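Local coordinates for lectin (Pleurotus ostreatus, PDB 6T1D), which binds galactose-containing sugars such as melibiose, holding the galactose against a calcium ion in each of its two sugar-binding sites, at residues R59-A64 with T168-W173; D80-F85 with Q120-N125; A116-N121 with E161-P166. All coordinates share one frame; numbering follows the deposited sequence.

All three contacts draw on one antiparallel sheet, in which strand 112-121 runs between strands 54-63 and 82-87. Interaction 2 lies at the calcium end of that sheet and forms part of the galactose site. Interaction 3 uses the same strand 112-121 and shares Gln120 and Asn121 with it; their centres are about 13 Å apart, and Thr84 and Ala118 join them by a probable backbone hydrogen bond. Interaction 1 is about 12 Å from interaction 3, centre to centre, and touches it where Arg59 NH1 meets Phe163 O at 2.6 Å. It is about 22 Å from the centre of interaction 2, away from the sugar.

Interaction 1 of 3, residues R59-A64 with T168-W173; sequences RKNITA and TNDSNW
Arg59 on strand 54-63 forms a salt bridge with Asp170. Its NE-H points almost straight at Asp170 OD2, at 2.8 Å and with an N-H...O angle of 169°. The acceptor lies in the guanidinium plane, yet the bond enters from above the carboxylate plane, and the two flat groups stand nearly perpendicular. CD of Arg59 packs obliquely on the indole of Trp173, 3.5 Å from CH2, while Asp170 CB lies over a face of that ring, offset toward its rim. A bend at chi3 (56°) turns the guanidinium toward the loop; CZ stays above the indole but far from it, so any cation-pi attraction is weak. NH2 comes within 2.9 Å of Thr168 O, at too poor an angle for a hydrogen bond, and NH1 bonds to the carbonyls of Phe163 and Leu165. A type I turn from Asp170 to Trp173 places the carboxylate and indole together, and Asn169 OD1 opens it with an Asx turn by accepting from Ser171 N. Arginine suits this place because its several N-H groups can serve a carboxylate and loop carbonyls at once; its charge probably favours an ionised Asp170, while burial, which weakens solvent screening, probably strengthens the attraction.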
# COMPACT_ATOMS: atom_id res chain seq x y z
N ARG A 59 11.33 19.69 -29.39
CA ARG A 59 10.70 20.00 -28.11
C ARG A 59 9.32 20.60 -28.34
O ARG A 59 9.09 21.28 -29.34
CB ARG A 59 11.56 20.97 -27.25
CG ARG A 59 12.80 20.33 -26.63
CD ARG A 59 13.82 21.33 -26.04
NE ARG A 59 13.28 22.24 -25.03
CZ ARG A 59 13.52 22.15 -23.71
NH1 ARG A 59 14.28 21.19 -23.21
NH2 ARG A 59 13.00 23.05 -22.89
N LYS A 60 8.45 20.44 -27.35
CA LYS A 60 7.09 20.97 -27.39
C LYS A 60 6.63 21.22 -25.96
O LYS A 60 6.66 20.30 -25.13
CB LYS A 60 6.14 20.00 -28.09
CG LYS A 60 4.65 20.29 -27.92
CD LYS A 60 4.26 21.52 -28.73
CE LYS A 60 2.76 21.79 -28.68
NZ LYS A 60 2.39 22.96 -29.54
N ASN A 61 6.21 22.44 -25.69
CA ASN A 61 5.73 22.84 -24.38
C ASN A 61 4.21 22.91 -24.42
O ASN A 61 3.63 23.29 -25.44
CB ASN A 61 6.30 24.19 -23.98
CG ASN A 61 7.78 24.13 -23.68
OD1 ASN A 61 8.21 23.33 -22.84
ND2 ASN A 61 8.57 24.93 -24.39
N ILE A 62 3.58 22.55 -23.31
CA ILE A 62 2.12 22.57 -23.23
C ILE A 62 1.71 23.16 -21.89
O ILE A 62 2.33 22.90 -20.86
CB ILE A 62 1.54 21.16 -23.46
CG1 ILE A 62 1.32 20.94 -24.97
CG2 ILE A 62 0.24 20.94 -22.68
CD1 ILE A 62 1.21 19.52 -25.35
N THR A 63 0.66 23.98 -21.92
CA THR A 63 0.15 24.67 -20.75
C THR A 63 -1.34 24.38 -20.61
O THR A 63 -2.08 24.45 -21.60
CB THR A 63 0.38 26.17 -20.86
OG1 THR A 63 1.78 26.42 -21.04
CG2 THR A 63 -0.10 26.85 -19.58
N ALA A 64 -1.77 24.04 -19.40
CA ALA A 64 -3.17 23.75 -19.18
C ALA A 64 -4.01 25.01 -19.37
O ALA A 64 -3.60 26.10 -18.95
CB ALA A 64 -3.39 23.19 -17.79
N THR A 168 16.25 23.37 -19.73
CA THR A 168 17.05 23.86 -20.84
C THR A 168 16.29 24.95 -21.60
O THR A 168 15.08 24.84 -21.83
CB THR A 168 17.41 22.72 -21.80
OG1 THR A 168 18.23 21.77 -21.11
CG2 THR A 168 18.17 23.24 -23.00
N ASN A 169 17.00 26.02 -21.97
CA ASN A 169 16.37 27.18 -22.58
C ASN A 169 16.30 26.99 -24.09
O ASN A 169 17.34 26.97 -24.77
CB ASN A 169 17.16 28.44 -22.22
CG ASN A 169 16.41 29.72 -22.53
OD1 ASN A 169 15.53 29.74 -23.38
ND2 ASN A 169 16.77 30.79 -21.84
N ASP A 170 15.08 26.91 -24.63
CA ASP A 170 14.87 26.72 -26.07
C ASP A 170 14.15 27.91 -26.67
O ASP A 170 13.66 27.83 -27.80
CB ASP A 170 14.10 25.43 -26.38
CG ASP A 170 12.61 25.46 -25.95
OD1 ASP A 170 12.13 26.51 -25.47
OD2 ASP A 170 11.91 24.43 -26.10
N SER A 171 14.10 29.03 -25.94
CA SER A 171 13.32 30.18 -26.38
C SER A 171 13.79 30.71 -27.72
O SER A 171 13.00 31.29 -28.47
CB SER A 171 13.43 31.28 -25.34
OG SER A 171 14.79 31.71 -25.23
N ASN A 172 15.07 30.52 -28.04
CA ASN A 172 15.62 30.99 -29.30
C ASN A 172 15.77 29.89 -30.35
O ASN A 172 16.25 30.17 -31.45
CB ASN A 172 16.96 31.68 -29.06
CG ASN A 172 16.82 32.94 -28.25
OD1 ASN A 172 15.75 33.56 -28.25
ND2 ASN A 172 17.89 33.35 -27.57
N TRP A 173 15.38 28.65 -30.04
CA TRP A 173 15.44 27.59 -31.04
C TRP A 173 14.49 27.93 -32.19
O TRP A 173 13.48 28.61 -31.98
CB TRP A 173 15.03 26.25 -30.45
CG TRP A 173 15.95 25.65 -29.46
CD1 TRP A 173 16.86 26.29 -28.68
CD2 TRP A 173 16.02 24.26 -29.10
NE1 TRP A 173 17.50 25.39 -27.86
CE2 TRP A 173 17.00 24.13 -28.10
CE3 TRP A 173 15.34 23.11 -29.54
CZ2 TRP A 173 17.33 22.91 -27.53
CZ3 TRP A 173 15.67 21.90 -28.97
CH2 TRP A 173 16.66 21.80 -27.98

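Interaction 2 of 3, residues D80-F85 with Q120-N125. With CA (calcium ion), chain S; GLA (alpha-D-galactopyranose), chain G.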
# COMPACT_ATOMS: atom_id res chain seq x y z
N ASP A 80 10.94 8.21 -39.17
CA ASP A 80 11.89 7.85 -40.22
C ASP A 80 13.16 8.59 -39.84
O ASP A 80 13.31 9.77 -40.16
CB ASP A 80 11.37 8.26 -41.60
CG ASP A 80 12.38 8.03 -42.74
OD1 ASP A 80 13.54 7.66 -42.46
OD2 ASP A 80 12.01 8.23 -43.92
N ASP A 81 14.09 7.88 -39.19
CA ASP A 81 14.00 6.43 -39.02
C ASP A 81 13.71 5.94 -37.60
O ASP A 81 13.04 4.92 -37.42
CB ASP A 81 15.29 5.79 -39.52
CG ASP A 81 15.39 5.78 -41.02
OD1 ASP A 81 14.81 4.85 -41.63
OD2 ASP A 81 16.03 6.70 -41.60
N ALA A 82 14.22 6.64 -36.60
CA ALA A 82 14.06 6.20 -35.22
C ALA A 82 13.84 7.40 -34.33
O ALA A 82 14.03 8.55 -34.74
CB ALA A 82 15.28 5.39 -34.76
N HIS A 83 13.45 7.13 -33.08
CA HIS A 83 13.10 8.18 -32.14
C HIS A 83 13.30 7.71 -30.71
O HIS A 83 13.28 6.51 -30.44
CB HIS A 83 11.65 8.61 -32.35
CG HIS A 83 10.67 7.53 -32.04
ND1 HIS A 83 10.16 6.70 -33.01
CD2 HIS A 83 10.09 7.15 -30.88
CE1 HIS A 83 9.31 5.85 -32.46
NE2 HIS A 83 9.25 6.10 -31.17
N THR A 84 13.52 8.67 -29.80
CA THR A 84 13.49 8.44 -28.36
C THR A 84 12.64 9.52 -27.70
O THR A 84 12.92 10.71 -27.86
CB THR A 84 14.89 8.44 -27.75
OG1 THR A 84 15.68 7.41 -28.36
CG2 THR A 84 14.80 8.14 -26.28
N PHE A 85 11.67 9.10 -26.90
CA PHE A 85 10.60 9.97 -26.41
C PHE A 85 10.78 10.24 -24.92
O PHE A 85 10.92 9.30 -24.13
CB PHE A 85 9.23 9.34 -26.67
CG PHE A 85 8.13 10.34 -26.84
CD1 PHE A 85 7.69 11.10 -25.77
CD2 PHE A 85 7.53 10.52 -28.08
CE1 PHE A 85 6.67 12.04 -25.94
CE2 PHE A 85 6.51 11.45 -28.25
CZ PHE A 85 6.08 12.21 -27.17
N GLN A 120 16.22 10.25 -35.45
CA GLN A 120 17.44 9.81 -36.11
C GLN A 120 17.13 9.44 -37.55
O GLN A 120 16.19 8.69 -37.81
CB GLN A 120 18.05 8.58 -35.44
CG GLN A 120 18.62 8.79 -34.07
CD GLN A 120 19.08 7.48 -33.47
OE1 GLN A 120 19.42 6.55 -34.20
NE2 GLN A 120 19.07 7.39 -32.15
N ASN A 121 17.93 9.97 -38.48
CA ASN A 121 17.91 9.50 -39.86
C ASN A 121 19.09 8.55 -40.04
O ASN A 121 20.25 8.96 -39.93
CB ASN A 121 18.01 10.67 -40.84
CG ASN A 121 17.63 10.28 -42.24
OD1 ASN A 121 16.91 9.30 -42.44
ND2 ASN A 121 18.12 11.03 -43.22
N LEU A 122 18.80 7.29 -40.34
CA LEU A 122 19.81 6.24 -40.35
C LEU A 122 20.21 5.80 -41.75
O LEU A 122 21.07 4.92 -41.89
CB LEU A 122 19.33 5.02 -39.55
CG LEU A 122 18.98 5.32 -38.10
CD1 LEU A 122 18.52 4.06 -37.40
CD2 LEU A 122 20.17 5.92 -37.39
N VAL A 123 19.62 6.36 -42.79
CA VAL A 123 19.96 6.03 -44.16
C VAL A 123 20.40 7.31 -44.84
O VAL A 123 19.66 8.29 -44.88
CB VAL A 123 18.78 5.40 -44.92
CG1 VAL A 123 19.18 5.16 -46.36
CG2 VAL A 123 18.33 4.12 -44.23
N ALA A 124 21.60 7.28 -45.41
CA ALA A 124 22.15 8.47 -46.03
C ALA A 124 21.28 8.88 -47.21
O ALA A 124 20.74 8.04 -47.92
CB ALA A 124 23.58 8.23 -46.48
N ASN A 125 21.12 10.20 -47.36
CA ASN A 125 20.46 10.77 -48.53
C ASN A 125 19.03 10.23 -48.67
O ASN A 125 18.56 9.91 -49.76
CB ASN A 125 21.29 10.48 -49.79
CG ASN A 125 20.94 11.37 -50.94
OD1 ASN A 125 21.26 12.56 -50.93
ND2 ASN A 125 20.29 10.81 -51.95
CA CA S . 15.64 7.82 -43.67
C1 GLA G . 13.71 3.50 -46.68
C2 GLA G . 14.62 3.95 -45.53
C3 GLA G . 14.03 5.06 -44.77
C4 GLA G . 13.63 6.18 -45.63
C5 GLA G . 12.72 5.73 -46.79
C6 GLA G . 12.49 6.90 -47.72
O2 GLA G . 14.84 2.83 -44.65
O3 GLA G . 15.03 5.54 -43.77
O4 GLA G . 14.82 6.79 -46.18
O5 GLA G . 13.31 4.62 -47.55
O6 GLA G . 12.01 6.43 -48.97
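Asp81 OD2 has two partners: it binds the calcium ion at 2.4 Å and accepts a hydrogen bond from the backbone N of Leu122 at 3.1 Å. That N-H comes from above the carboxylate plane, about 41° out of it. A second oxygen with two partners is Gln120 O, which accepts from Asp81 N, at 2.6 Å, and from Ala82 N, so two consecutive residues face one: a classic beta bulge. Gln120 N returns a bond to Ala82 O and completes the antiparallel hydrogen-bonded pair in which strand 82-87 meets strand 112-121. A cis peptide between Asp80 and Asp81 turns both carboxylates to the same metal, which Asp80 OD1 also binds at 2.4 Å. Asn121 OD1 joins them, 2.3 Å from the calcium ion; with CG anti to the backbone N (chi1 -165°), its amide swings over to the ion. Neutral asparagine can give its oxygen to the metal and use ND2 to bond Ile52 O, which fixes the amide's rotation. Likewise Asp80 OD2, not used on calcium, accepts from Trp187 NE1. Ser126 OG and Pro127 O supply two further protein ligands. Galactose O3 lies 2.4 Å from the calcium ion and galactose O4, more loosely, 2.8 Å from it. Val123 CG2 packs beside O3. A calcium seated on a cis Asp-Asp pair and bound by two neighbouring sugar hydroxyls resembles the site of the PA14-type yeast adhesins.

Interaction 3 of 3, residues A116-N121 with E161-P166; sequences AIAGQN and ENFQLP. With CA (calcium ion), chain S.
The Phe163 ring lies between its own loop and the strand: Gln164 CB sits over the centre of one face, 4.2 Å above the plane, while the methyls of Ala116 and Ala118 approach obliquely. Ala118 CB is 3.6 Å from CZ, the far end of the ring, and Ala116 CB is 3.9 Å from CE2. The carbonyl oxygen of Ile117, between the two alanines in sequence, comes equally near to CE2. Chi1 of 86° sets the Phe163 ring between its backbone N and carbonyl carbon and directs it at the strand. Ala116 CB also touches Gln164 directly, 3.8 Å from both its CA and CB. Nothing polar bonds the two segments; the contact is van der Waals packing, and alanine suits it because a single methyl lets a phenyl ring come close to the strand backbone.

This is the outer face of a five-stranded antiparallel sheet in a beta-sandwich. Strand 112-121 is its middle member, bonded through backbone atoms to Tyr86 and Thr84 on one neighbour and to Phe58 and Arg56 on the other, and it runs on from this packing to the calcium end of the sheet. Ile117 points the opposite way, into the space between the sheets, where it meets His83 and Phe85. Outside, the loop packs on residues 116-118 through a type I turn from Asn162 to Leu165, closed by a weak bond from Leu165 N to Asn162 O at 3.3 Å. Asn162 takes a left-handed backbone conformation (phi 59°), which asparagine tolerates well. Pro57 of the adjoining strand also packs on Phe163, and Tyr86 on Gln164.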
# COMPACT_ATOMS: atom_id res chain seq x y z
N ALA A 116 9.76 15.86 -25.57
CA ALA A 116 11.02 15.94 -26.30
C ALA A 116 11.31 14.63 -27.01
O ALA A 116 11.19 13.56 -26.41
CB ALA A 116 12.19 16.30 -25.37
N ILE A 117 11.68 14.71 -28.29
CA ILE A 117 11.96 13.56 -29.14
C ILE A 117 13.32 13.77 -29.78
O ILE A 117 13.58 14.84 -30.34
CB ILE A 117 10.89 13.38 -30.23
CG1 ILE A 117 9.49 13.33 -29.64
CG2 ILE A 117 11.15 12.14 -31.07
CD1 ILE A 117 8.44 13.19 -30.70
N ALA A 118 14.17 12.75 -29.73
CA ALA A 118 15.44 12.76 -30.45
C ALA A 118 15.30 11.82 -31.63
O ALA A 118 15.42 10.60 -31.48
CB ALA A 118 16.61 12.34 -29.55
N GLY A 119 15.03 12.38 -32.80
CA GLY A 119 14.85 11.58 -33.99
C GLY A 119 16.17 11.34 -34.69
O GLY A 119 17.12 12.10 -34.54
N GLN A 120 16.22 10.25 -35.45
CA GLN A 120 17.44 9.81 -36.11
C GLN A 120 17.13 9.44 -37.55
O GLN A 120 16.19 8.69 -37.81
CB GLN A 120 18.05 8.58 -35.44
CG GLN A 120 18.62 8.79 -34.07
CD GLN A 120 19.08 7.48 -33.47
OE1 GLN A 120 19.42 6.55 -34.20
NE2 GLN A 120 19.07 7.39 -32.15
N ASN A 121 17.93 9.97 -38.48
CA ASN A 121 17.91 9.50 -39.86
C ASN A 121 19.09 8.55 -40.04
O ASN A 121 20.25 8.96 -39.93
CB ASN A 121 18.01 10.67 -40.84
CG ASN A 121 17.63 10.28 -42.24
OD1 ASN A 121 16.91 9.30 -42.44
ND2 ASN A 121 18.12 11.03 -43.22
N GLU A 161 23.44 18.31 -24.48
CA GLU A 161 23.21 17.67 -23.19
C GLU A 161 21.93 18.19 -22.56
O GLU A 161 21.67 19.40 -22.58
CB GLU A 161 24.38 17.92 -22.24
CG GLU A 161 25.73 17.47 -22.73
CD GLU A 161 26.83 17.80 -21.74
OE1 GLU A 161 26.51 18.37 -20.67
OE2 GLU A 161 28.01 17.50 -22.04
N ASN A 162 21.12 17.28 -22.04
CA ASN A 162 19.91 17.65 -21.32
C ASN A 162 18.95 18.46 -22.18
O ASN A 162 18.27 19.36 -21.68
CB ASN A 162 20.23 18.44 -20.04
CG ASN A 162 21.12 17.67 -19.10
OD1 ASN A 162 20.98 16.46 -18.94
ND2 ASN A 162 22.04 18.38 -18.46
N PHE A 163 18.90 18.17 -23.48
CA PHE A 163 17.92 18.84 -24.33
C PHE A 163 16.51 18.49 -23.92
O PHE A 163 15.59 19.25 -24.23
CB PHE A 163 18.14 18.47 -25.80
CG PHE A 163 17.44 17.21 -26.21
CD1 PHE A 163 18.00 15.97 -25.95
CD2 PHE A 163 16.24 17.27 -26.91
CE1 PHE A 163 17.37 14.81 -26.36
CE2 PHE A 163 15.61 16.11 -27.32
CZ PHE A 163 16.17 14.88 -27.03
N GLN A 164 16.31 17.37 -23.23
CA GLN A 164 14.98 16.89 -22.87
C GLN A 164 14.50 17.39 -21.51
O GLN A 164 13.38 17.07 -21.12
CB GLN A 164 14.93 15.36 -22.88
CG GLN A 164 15.54 14.72 -21.65
CD GLN A 164 17.06 14.66 -21.72
OE1 GLN A 164 17.68 15.34 -22.53
NE2 GLN A 164 17.65 13.88 -20.83
N LEU A 165 15.33 18.11 -20.78
CA LEU A 165 14.95 18.64 -19.48
C LEU A 165 14.12 19.92 -19.66
O LEU A 165 14.42 20.74 -20.53
CB LEU A 165 16.18 18.96 -18.65
CG LEU A 165 17.06 17.78 -18.26
CD1 LEU A 165 17.97 18.18 -17.12
CD2 LEU A 165 16.20 16.55 -17.92
N PRO A 166 13.09 20.12 -18.84
CA PRO A 166 12.35 21.39 -18.91
C PRO A 166 13.23 22.61 -18.68
O PRO A 166 12.90 23.69 -19.18
CB PRO A 166 11.29 21.23 -17.81
CG PRO A 166 11.13 19.75 -17.64
CD PRO A 166 12.50 19.17 -17.88
CA CA S . 15.64 7.82 -43.67